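PDB 3SS6: acetyl-CoA acetyltransferase from Bacillus anthracis, which probably catalyses the thiolase reaction, the reversible condensation of two acetyl-CoA molecules to acetoacetyl-CoA with release of coenzyme A. Local coordinates for residues G284-P287 and K288-G291; V149-P153 and I154-M158; V259-E263 and E264-E268; I298-G301 and L302-D306. All coordinates share one frame; numbering follows the deposited sequence. Where two conformers were deposited one is given.

Interaction 1. Residues G284-P287 and K288-G291; sequences GVDP and KIMG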
loop_
_atom_site.group_PDB
_atom_site.type_symbol
_atom_site.label_atom_id
_atom_site.label_comp_id
_atom_site.label_asym_id
_atom_site.label_seq_id
_atom_site.Cartn_x
_atom_site.Cartn_y
_atom_site.Cartn_z
ATOM N N GLY A 284 21.160 28.168 -14.748
ATOM C CA GLY A 284 21.002 27.586 -13.425
ATOM C C GLY A 284 21.114 28.597 -12.297
ATOM O O GLY A 284 22.007 29.447 -12.294
ATOM N N VAL A 285 20.220 28.476 -11.318
ATOM C CA VAL A 285 20.204 29.371 -10.160
ATOM C C VAL A 285 20.056 28.593 -8.862
ATOM O O VAL A 285 19.953 27.363 -8.878
ATOM C CB VAL A 285 19.032 30.380 -10.252
ATOM C CG1 VAL A 285 19.205 31.290 -11.457
ATOM C CG2 VAL A 285 17.689 29.646 -10.313
ATOM N N ASP A 286 20.046 29.316 -7.743
ATOM C CA ASP A 286 19.831 28.729 -6.412
ATOM C C ASP A 286 18.451 28.066 -6.327
ATOM O O ASP A 286 17.431 28.726 -6.510
ATOM C CB ASP A 286 19.936 29.831 -5.351
ATOM C CG ASP A 286 19.786 29.310 -3.925
ATOM O OD1 ASP A 286 19.462 28.117 -3.733
ATOM O OD2 ASP A 286 19.989 30.111 -2.986
ATOM N N PRO A 287 18.409 26.753 -6.043
ATOM C CA PRO A 287 17.106 26.069 -5.977
ATOM C C PRO A 287 16.154 26.718 -4.967
ATOM O O PRO A 287 14.932 26.645 -5.131
ATOM C CB PRO A 287 17.473 24.657 -5.492
ATOM C CG PRO A 287 18.915 24.486 -5.853
ATOM C CD PRO A 287 19.535 25.848 -5.749
ATOM N N LYS A 288 16.709 27.344 -3.933
ATOM C CA LYS A 288 15.882 27.957 -2.892
ATOM C C LYS A 288 15.104 29.171 -3.393
ATOM O O LYS A 288 14.138 29.604 -2.756
ATOM C CB LYS A 288 16.719 28.320 -1.668
ATOM C CG LYS A 288 17.190 27.112 -0.879
ATOM C CD LYS A 288 18.020 27.548 0.306
ATOM C CE LYS A 288 18.593 26.357 1.048
ATOM N NZ LYS A 288 19.451 26.792 2.187
ATOM N N ILE A 289 15.532 29.719 -4.526
ATOM C CA ILE A 289 14.772 30.775 -5.201
ATOM C C ILE A 289 14.607 30.449 -6.681
ATOM O O ILE A 289 14.765 31.320 -7.553
ATOM C CB ILE A 289 15.452 32.147 -5.036
ATOM C CG1 ILE A 289 16.947 32.035 -5.350
ATOM C CG2 ILE A 289 15.249 32.667 -3.616
ATOM C CD1 ILE A 289 17.618 33.377 -5.626
ATOM N N MET A 290 14.279 29.185 -6.956
ATOM C CA MET A 290 14.141 28.687 -8.324
ATOM C C MET A 290 13.257 29.568 -9.210
ATOM O O MET A 290 13.415 29.584 -10.428
ATOM C CB MET A 290 13.627 27.237 -8.328
ATOM C CG MET A 290 12.202 27.055 -7.799
ATOM S SD MET A 290 10.978 27.195 -9.112
ATOM C CE MET A 290 9.496 27.510 -8.131
ATOM N N GLY A 291 12.340 30.314 -8.599
ATOM C CA GLY A 291 11.368 31.068 -9.365
ATOM C C GLY A 291 11.973 32.184 -10.201
ATOM O O GLY A 291 11.341 32.655 -11.142
#
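Asp286 and Lys288 form an Asx turn at the point where the loop following strand 275-284 coils into a short 3-10 segment. The Asp286 carboxylate accepts the Lys288 amide at 2.9 Å (N to OD1), and the bond is fairly straight (161°). The amide comes in from above the carboxylate plane, 59° out of it. CG lies anti to the Asp286 backbone N (chi1 -178°), which swings the acid forward along the chain. The Asp286 carbonyl is used too, since Ile289 N reaches its O at 2.9 Å. A weak bond at 3.2 Å, from Met290 N to Pro287 O, carries the 3-10 pattern onward. Pro287 suits its place because its ring fixes a helical phi and it brings no amide hydrogen at a position that needs none. Beyond the turn, Asn165 of the same chain binds the Lys288 carbonyl through its ND2.

The charges do not pair here. The extended Lys288 chain carries its amine clear of the acid, leaving NZ 6.1 Å from Asp286 OD1, although the pull may still be felt electrostatically.

Among the apolar contacts, the Ile289 side chain folds back over the turn, its CG1 3.7 Å from Asp286 CB, and a branched aliphatic residue also gives helix 159-170 a surface to pack on. Val285, just before the turn, only approaches it, CG2 4.2 Å from Met290 CA. Leu74 and Asp80 of the second subunit pack on Pro287 and Asp286. A carbon-to-carbonyl approach completes the set, with Met290 CB 3.5 Å from Pro287 O.

Interaction 2. Residues V149-P153 and I154-M158; sequences VLEDP and IHHIM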
loop_
_atom_site.group_PDB
_atom_site.type_symbol
_atom_site.label_atom_id
_atom_site.label_comp_id
_atom_site.label_asym_id
_atom_site.label_seq_id
_atom_site.Cartn_x
_atom_site.Cartn_y
_atom_site.Cartn_z
ATOM N N VAL A 149 6.908 15.632 -6.127
ATOM C CA VAL A 149 7.513 16.364 -7.231
ATOM C C VAL A 149 7.479 17.876 -6.960
ATOM O O VAL A 149 8.241 18.636 -7.565
ATOM C CB VAL A 149 6.870 15.957 -8.590
ATOM C CG1 VAL A 149 5.604 16.752 -8.867
ATOM C CG2 VAL A 149 7.868 16.091 -9.733
ATOM N N LEU A 150 6.620 18.303 -6.031
ATOM C CA LEU A 150 6.543 19.706 -5.611
ATOM C C LEU A 150 7.515 20.049 -4.493
ATOM O O LEU A 150 7.549 21.186 -4.030
ATOM C CB LEU A 150 5.133 20.056 -5.118
ATOM C CG LEU A 150 3.945 19.827 -6.047
ATOM C CD1 LEU A 150 2.636 20.093 -5.307
ATOM C CD2 LEU A 150 4.057 20.701 -7.270
ATOM N N GLU A 151 8.275 19.062 -4.030
ATOM C CA GLU A 151 9.228 19.276 -2.949
ATOM C C GLU A 151 10.641 19.250 -3.500
ATOM O O GLU A 151 11.012 18.321 -4.212
ATOM C CB GLU A 151 9.073 18.173 -1.888
ATOM C CG GLU A 151 9.961 18.358 -0.687
ATOM C CD GLU A 151 9.875 17.209 0.318
ATOM O OE1 GLU A 151 9.258 16.164 0.010
ATOM O OE2 GLU A 151 10.437 17.360 1.420
ATOM N N ASP A 152 11.450 20.247 -3.166
ATOM C CA ASP A 152 12.829 20.230 -3.651
ATOM C C ASP A 152 13.580 19.003 -3.116
ATOM O O ASP A 152 13.516 18.703 -1.932
ATOM C CB ASP A 152 13.556 21.503 -3.247
ATOM C CG ASP A 152 14.948 21.552 -3.802
ATOM O OD1 ASP A 152 15.867 21.092 -3.099
ATOM O OD2 ASP A 152 15.110 22.018 -4.950
ATOM N N PRO A 153 14.289 18.284 -3.999
ATOM C CA PRO A 153 14.858 16.997 -3.567
ATOM C C PRO A 153 16.137 17.125 -2.750
ATOM O O PRO A 153 16.551 16.138 -2.124
ATOM C CB PRO A 153 15.157 16.282 -4.892
ATOM C CG PRO A 153 15.305 17.393 -5.906
ATOM C CD PRO A 153 14.333 18.457 -5.460
ATOM N N ILE A 154 16.748 18.303 -2.755
ATOM C CA ILE A 154 17.949 18.535 -1.957
ATOM C C ILE A 154 17.583 19.150 -0.605
ATOM O O ILE A 154 18.024 18.679 0.445
ATOM C CB ILE A 154 18.937 19.458 -2.687
ATOM C CG1 ILE A 154 19.329 18.883 -4.058
ATOM C CG2 ILE A 154 20.171 19.722 -1.819
ATOM C CD1 ILE A 154 20.321 17.724 -4.009
ATOM N N HIS A 155 16.839 20.253 -0.652
ATOM C CA HIS A 155 16.457 21.010 0.545
ATOM C C HIS A 155 15.166 20.623 1.261
ATOM O O HIS A 155 14.927 21.046 2.387
ATOM C CB HIS A 155 16.461 22.501 0.220
ATOM C CG HIS A 155 17.722 22.956 -0.443
ATOM N ND1 HIS A 155 18.907 23.112 0.242
ATOM C CD2 HIS A 155 17.990 23.263 -1.733
ATOM C CE1 HIS A 155 19.847 23.507 -0.595
ATOM N NE2 HIS A 155 19.317 23.607 -1.800
ATOM N N HIS A 156 14.343 19.821 0.604
ATOM C CA HIS A 156 13.094 19.333 1.184
ATOM C C HIS A 156 12.170 20.446 1.648
ATOM O O HIS A 156 11.628 20.408 2.759
ATOM C CB HIS A 156 13.391 18.343 2.306
ATOM C CG HIS A 156 14.235 17.193 1.860
ATOM N ND1 HIS A 156 13.755 16.198 1.034
ATOM C CD2 HIS A 156 15.537 16.898 2.088
ATOM C CE1 HIS A 156 14.721 15.330 0.788
ATOM N NE2 HIS A 156 15.812 15.732 1.416
ATOM N N ILE A 157 11.994 21.437 0.782
ATOM C CA ILE A 157 10.993 22.478 0.987
ATOM C C ILE A 157 10.097 22.520 -0.233
ATOM O O ILE A 157 10.537 22.200 -1.338
ATOM C CB ILE A 157 11.640 23.853 1.178
ATOM C CG1 ILE A 157 12.501 24.203 -0.037
ATOM C CG2 ILE A 157 12.474 23.869 2.457
ATOM C CD1 ILE A 157 13.264 25.497 0.107
ATOM N N MET A 158 8.836 22.902 -0.043
ATOM C CA MET A 158 7.894 22.921 -1.157
ATOM C C MET A 158 8.163 24.106 -2.088
ATOM O O MET A 158 8.729 25.114 -1.676
ATOM C CB MET A 158 6.454 22.974 -0.637
ATOM C CG MET A 158 6.103 21.863 0.338
ATOM S SD MET A 158 6.221 20.199 -0.368
ATOM C CE MET A 158 4.949 20.244 -1.619
#
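Asp152 grips the backbone of Ile154 and His155 with a single carboxylate oxygen, and this is the tight, buried part of the contact. Asp152 OD1 takes His155 N at 2.8 Å, nearly straight (176°) and close to the line of its own C-O bond. Asp152 OD1 also takes Ile154 N, at 2.9 Å and from above the carboxylate plane. With CG anti to the backbone N (chi1 -177°), the acid turns toward the following residues, whose amides it receives. Asp152 O accepts from His156 N at 2.9 Å. His156 adopts positive phi, which bends the chain back on itself. Pro153 and Ile154 are covered by Thr71 of the second subunit.

The two OD1 bonds and the bond to Asp152 O make an Asx motif at the end of a hairpin-like loop. Its two arms are joined by the bond from Asp152 N to Ile157 O, 2.8 Å, and by one bridge between Glu151 and Met158. The loop connects helix 145-149 to helix 159-170, within the long insertion between strands 112-120 and 252-262 that thiolases carry as a loop domain. Met158 is the N-cap residue of helix 159-170. Its flexible thioether bends back so that CE lies 3.5 Å from Leu150 CB.

The opposite character appears at His156, which is exposed. Glu151 approaches the ring edge in its plane through OE2, the carboxylate and ring planes 71° apart, and Glu151 OE2 is 3.2 Å from His156 CB. Glu151 OE1 has a long, weak pairing with Arg143. One face of the His156 ring lies over the Pro153 carbonyl carbon.

Interaction 3. Residues V259-E263 and E264-E268; sequences VLMSE and EKAKE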
loop_
_atom_site.group_PDB
_atom_site.type_symbol
_atom_site.label_atom_id
_atom_site.label_comp_id
_atom_site.label_asym_id
_atom_site.label_seq_id
_atom_site.Cartn_x
_atom_site.Cartn_y
_atom_site.Cartn_z
ATOM N N VAL A 259 4.362 20.695 -34.249
ATOM C CA VAL A 259 5.056 19.997 -35.324
ATOM C C VAL A 259 6.164 20.928 -35.801
ATOM O O VAL A 259 5.906 22.091 -36.142
ATOM C CB VAL A 259 4.122 19.648 -36.511
ATOM C CG1 VAL A 259 4.929 19.014 -37.651
ATOM C CG2 VAL A 259 2.991 18.709 -36.050
ATOM N N LEU A 260 7.398 20.429 -35.783
ATOM C CA LEU A 260 8.552 21.216 -36.200
ATOM C C LEU A 260 9.224 20.541 -37.377
ATOM O O LEU A 260 9.232 19.312 -37.473
ATOM C CB LEU A 260 9.560 21.340 -35.045
ATOM C CG LEU A 260 9.041 21.986 -33.759
ATOM C CD1 LEU A 260 8.553 20.924 -32.737
ATOM C CD2 LEU A 260 10.133 22.837 -33.145
ATOM N N MET A 261 9.811 21.333 -38.273
ATOM C CA MET A 261 10.568 20.753 -39.373
ATOM C C MET A 261 11.606 21.763 -39.861
ATOM O O MET A 261 11.611 22.913 -39.427
ATOM C CB MET A 261 9.631 20.327 -40.518
ATOM C CG MET A 261 8.899 21.500 -41.190
ATOM S SD MET A 261 7.746 20.938 -42.471
ATOM C CE MET A 261 6.540 20.072 -41.451
ATOM N N SER A 262 12.513 21.329 -40.723
ATOM C CA SER A 262 13.462 22.274 -41.298
ATOM C C SER A 262 12.703 23.241 -42.190
ATOM O O SER A 262 11.670 22.893 -42.767
ATOM C CB SER A 262 14.551 21.555 -42.092
ATOM O OG SER A 262 14.003 20.916 -43.240
ATOM N N GLU A 263 13.204 24.462 -42.294
ATOM C CA GLU A 263 12.575 25.428 -43.175
ATOM C C GLU A 263 12.583 24.924 -44.624
ATOM O O GLU A 263 11.649 25.180 -45.386
ATOM C CB GLU A 263 13.262 26.786 -43.064
ATOM C CG GLU A 263 12.461 27.888 -43.764
ATOM C CD GLU A 263 12.902 29.284 -43.378
ATOM O OE1 GLU A 263 13.922 29.426 -42.673
ATOM O OE2 GLU A 263 12.221 30.248 -43.788
ATOM N N GLU A 264 13.642 24.209 -44.994
ATOM C CA GLU A 264 13.740 23.644 -46.337
ATOM C C GLU A 264 12.659 22.592 -46.585
ATOM O O GLU A 264 12.066 22.552 -47.669
ATOM C CB GLU A 264 15.139 23.079 -46.605
ATOM C CG GLU A 264 16.215 24.151 -46.687
ATOM C CD GLU A 264 17.520 23.649 -47.282
ATOM O OE1 GLU A 264 17.776 22.426 -47.227
ATOM O OE2 GLU A 264 18.290 24.483 -47.807
ATOM N N LYS A 265 12.381 21.767 -45.581
ATOM C CA LYS A 265 11.326 20.768 -45.677
ATOM C C LYS A 265 9.964 21.443 -45.842
ATOM O O LYS A 265 9.131 20.991 -46.625
ATOM C CB LYS A 265 11.319 19.887 -44.425
ATOM C CG LYS A 265 10.374 18.693 -44.495
ATOM C CD LYS A 265 10.883 17.675 -45.500
ATOM C CE LYS A 265 10.127 16.365 -45.407
ATOM N NZ LYS A 265 10.625 15.401 -46.433
ATOM N N ALA A 266 9.736 22.530 -45.109
ATOM C CA ALA A 266 8.476 23.257 -45.251
ATOM C C ALA A 266 8.340 23.840 -46.662
ATOM O O ALA A 266 7.266 23.794 -47.261
ATOM C CB ALA A 266 8.359 24.350 -44.200
ATOM N N LYS A 267 9.431 24.385 -47.189
ATOM C CA LYS A 267 9.415 24.924 -48.552
ATOM C C LYS A 267 9.120 23.813 -49.551
ATOM O O LYS A 267 8.341 24.001 -50.494
ATOM C CB LYS A 267 10.750 25.592 -48.883
ATOM C CG LYS A 267 10.817 26.215 -50.291
ATOM C CD LYS A 267 9.975 27.479 -50.360
ATOM C CE LYS A 267 10.092 28.158 -51.719
ATOM N NZ LYS A 267 9.389 29.472 -51.738
ATOM N N GLU A 268 9.748 22.660 -49.339
ATOM C CA GLU A 268 9.544 21.492 -50.193
ATOM C C GLU A 268 8.064 21.130 -50.267
ATOM O O GLU A 268 7.535 20.826 -51.343
ATOM C CB GLU A 268 10.342 20.302 -49.650
ATOM C CG GLU A 268 9.948 18.948 -50.227
ATOM C CD GLU A 268 10.434 17.783 -49.372
ATOM O OE1 GLU A 268 11.665 17.603 -49.242
ATOM O OE2 GLU A 268 9.583 17.051 -48.820
#
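Glu264 sets its CB 4.2 Å from Ser262 OG, and its exposed acid suits the first turn of a helix, where negative charge is probably favourable. Next comes Lys265, whose amide is capped by Ser262: Lys265 N to Ser262 OG is 3.0 Å, with an angle of 149°. The hydroxyl gets there because it stands between the backbone N and the carbonyl carbon (chi1 66°). A small polar residue such as serine is well fitted to this position.

The motif is a serine N-cap at the junction where a strand turns into a helix. The end of strand 252-262 (259-262) runs into residues 264-268 of helix 263-269, the two short axes 94° apart. Ala266 continues the turn, its N bonding Ser262 O at 3.1 Å, while its CB lies 3.9 Å from Met261 SD. The small alanine leaves room for that long thioether, which also packs on Leu271 and Val46.

Lys267 N then bonds Glu263 O at 3.0 Å, and its long charged chain suits an exposed flank of the helix. The carboxylate of Glu263 turns instead to Asn6 and Arg276. In one of its two conformers, Glu268 OE2 accepts Lys265 NZ on its syn side at 3.1 Å, a provisional salt bridge.

Interaction 4. Residues I298-G301 and L302-D306; sequences IRKG and LEKVD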
loop_
_atom_site.group_PDB
_atom_site.type_symbol
_atom_site.label_atom_id
_atom_site.label_comp_id
_atom_site.label_asym_id
_atom_site.label_seq_id
_atom_site.Cartn_x
_atom_site.Cartn_y
_atom_site.Cartn_z
ATOM N N ILE A 298 16.441 34.599 -19.762
ATOM C CA ILE A 298 16.051 35.591 -20.763
ATOM C C ILE A 298 17.231 36.491 -21.132
ATOM O O ILE A 298 17.487 36.727 -22.314
ATOM C CB ILE A 298 14.820 36.399 -20.315
ATOM C CG1 ILE A 298 13.579 35.494 -20.340
ATOM C CG2 ILE A 298 14.615 37.635 -21.210
ATOM C CD1 ILE A 298 12.339 36.121 -19.721
ATOM N N ARG A 299 17.969 36.972 -20.136
ATOM C CA ARG A 299 19.114 37.835 -20.423
ATOM C C ARG A 299 20.129 37.116 -21.299
ATOM O O ARG A 299 20.614 37.679 -22.279
ATOM C CB ARG A 299 19.759 38.346 -19.132
ATOM C CG ARG A 299 18.863 39.305 -18.360
ATOM C CD ARG A 299 19.555 39.902 -17.143
ATOM N NE ARG A 299 18.861 41.105 -16.681
ATOM C CZ ARG A 299 18.463 41.315 -15.428
ATOM N NH1 ARG A 299 18.690 40.407 -14.490
ATOM N NH2 ARG A 299 17.842 42.443 -15.114
ATOM N N LYS A 300 20.425 35.866 -20.948
ATOM C CA LYS A 300 21.386 35.049 -21.689
ATOM C C LYS A 300 20.939 34.871 -23.138
ATOM O O LYS A 300 21.733 35.032 -24.081
ATOM C CB LYS A 300 21.525 33.683 -21.002
ATOM C CG LYS A 300 22.560 32.740 -21.594
ATOM C CD LYS A 300 22.659 31.478 -20.736
ATOM C CE LYS A 300 23.678 30.483 -21.271
ATOM N NZ LYS A 300 23.779 29.296 -20.374
ATOM N N GLY A 301 19.662 34.556 -23.311
ATOM C CA GLY A 301 19.088 34.333 -24.627
ATOM C C GLY A 301 19.029 35.567 -25.510
ATOM O O GLY A 301 19.257 35.473 -26.715
ATOM N N LEU A 302 18.700 36.714 -24.921
ATOM C CA LEU A 302 18.625 37.969 -25.676
ATOM C C LEU A 302 19.992 38.307 -26.258
ATOM O O LEU A 302 20.102 38.816 -27.376
ATOM C CB LEU A 302 18.130 39.116 -24.785
ATOM C CG LEU A 302 16.656 39.134 -24.360
ATOM C CD1 LEU A 302 16.444 40.149 -23.254
ATOM C CD2 LEU A 302 15.729 39.443 -25.533
ATOM N N GLU A 303 21.036 38.008 -25.494
ATOM C CA GLU A 303 22.402 38.248 -25.940
ATOM C C GLU A 303 22.696 37.386 -27.159
ATOM O O GLU A 303 23.342 37.828 -28.108
ATOM C CB GLU A 303 23.387 37.920 -24.815
ATOM C CG GLU A 303 24.389 39.021 -24.515
ATOM C CD GLU A 303 25.366 39.256 -25.651
ATOM O OE1 GLU A 303 25.531 38.347 -26.494
ATOM O OE2 GLU A 303 25.971 40.350 -25.703
ATOM N N LYS A 304 22.204 36.151 -27.126
ATOM C CA LYS A 304 22.437 35.194 -28.199
ATOM C C LYS A 304 21.719 35.562 -29.490
ATOM O O LYS A 304 22.278 35.413 -30.571
ATOM C CB LYS A 304 22.020 33.784 -27.758
ATOM C CG LYS A 304 23.090 33.025 -26.985
ATOM C CD LYS A 304 22.480 32.102 -25.931
ATOM C CE LYS A 304 21.294 31.317 -26.477
ATOM N NZ LYS A 304 21.696 30.349 -27.533
ATOM N N VAL A 305 20.482 36.038 -29.381
ATOM C CA VAL A 305 19.683 36.346 -30.565
ATOM C C VAL A 305 19.772 37.810 -30.964
ATOM O O VAL A 305 19.210 38.218 -31.980
ATOM C CB VAL A 305 18.197 35.957 -30.386
ATOM C CG1 VAL A 305 18.080 34.492 -29.998
ATOM C CG2 VAL A 305 17.527 36.845 -29.357
ATOM N N ASP A 306 20.481 38.593 -30.159
ATOM C CA ASP A 306 20.717 39.994 -30.464
ATOM C C ASP A 306 19.406 40.776 -30.493
ATOM O O ASP A 306 19.178 41.606 -31.381
ATOM C CB ASP A 306 21.473 40.132 -31.791
ATOM C CG ASP A 306 21.972 41.544 -32.035
ATOM O OD1 ASP A 306 22.162 42.291 -31.049
ATOM O OD2 ASP A 306 22.178 41.901 -33.216
#
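Leu302 N bonds Ile298 O at 2.9 Å, approaching almost in line with the carbonyl, and Val305 N bonds Gly301 O at 3.0 Å. Between these come two longer bonds of the same i to i+4 series, Glu303 N to Arg299 O and Lys304 N to Lys300 O, each 3.3 Å. Asp306, with positive phi, ends the helical run, and its N makes a weak bond to Leu302 O.

Arg299 and Lys300 find their partners beyond the helix: Arg299 forms a salt bridge with Glu331, and Lys300 NZ donates to the carbonyl of Val282. These are the last two turns or so of helix 294-305, an amphipathic helix that packs on strands 374-381 and 385-393, part of the sheet of the C-terminal half of the thiolase fold.

Its apolar face carries Ile298 and Leu302, one turn apart and lying side by side, with Ile298 CG2 3.7 Å from Leu302 CD1. CG of Leu302 is anti to its carbonyl carbon (chi1 -72°), which places it 3.3 Å from Ile298 O. Branched residues suit this face, since Ile298 reaches Ala388 and Ser378 while Leu302 reaches Phe390 and Ile376. The Lys304 chain, bent at chi2, chi3 and chi4, curls back so that CE stands 4.2 Å from Gly301 CA, with Lys304 CD near Lys300 O. Val305 adds a methyl, CG2, 3.4 Å from Gly301 O.

How the interactions relate
Along the chain the order is interaction 2, 3, 1 and 4. Interactions 1 and 2 lie about 12 Å apart between centres and touch: Pro287 packs on Asp152 and His155, and Lys288 on His155. They thus bring a loop of the N-terminal thiolase domain against one of the C-terminal domain, and both meet the second subunit. Interaction 4 follows interaction 1 within the C-terminal domain, centres about 20 Å apart, on the helix entered after that loop. Interaction 3 stands apart, about 41 Å from interaction 2 between centres and across the chain's centre. In the core, strand 7-19 lies between strand 252-262, which leads into interaction 3, and strand 275-284, which leads into interaction 1.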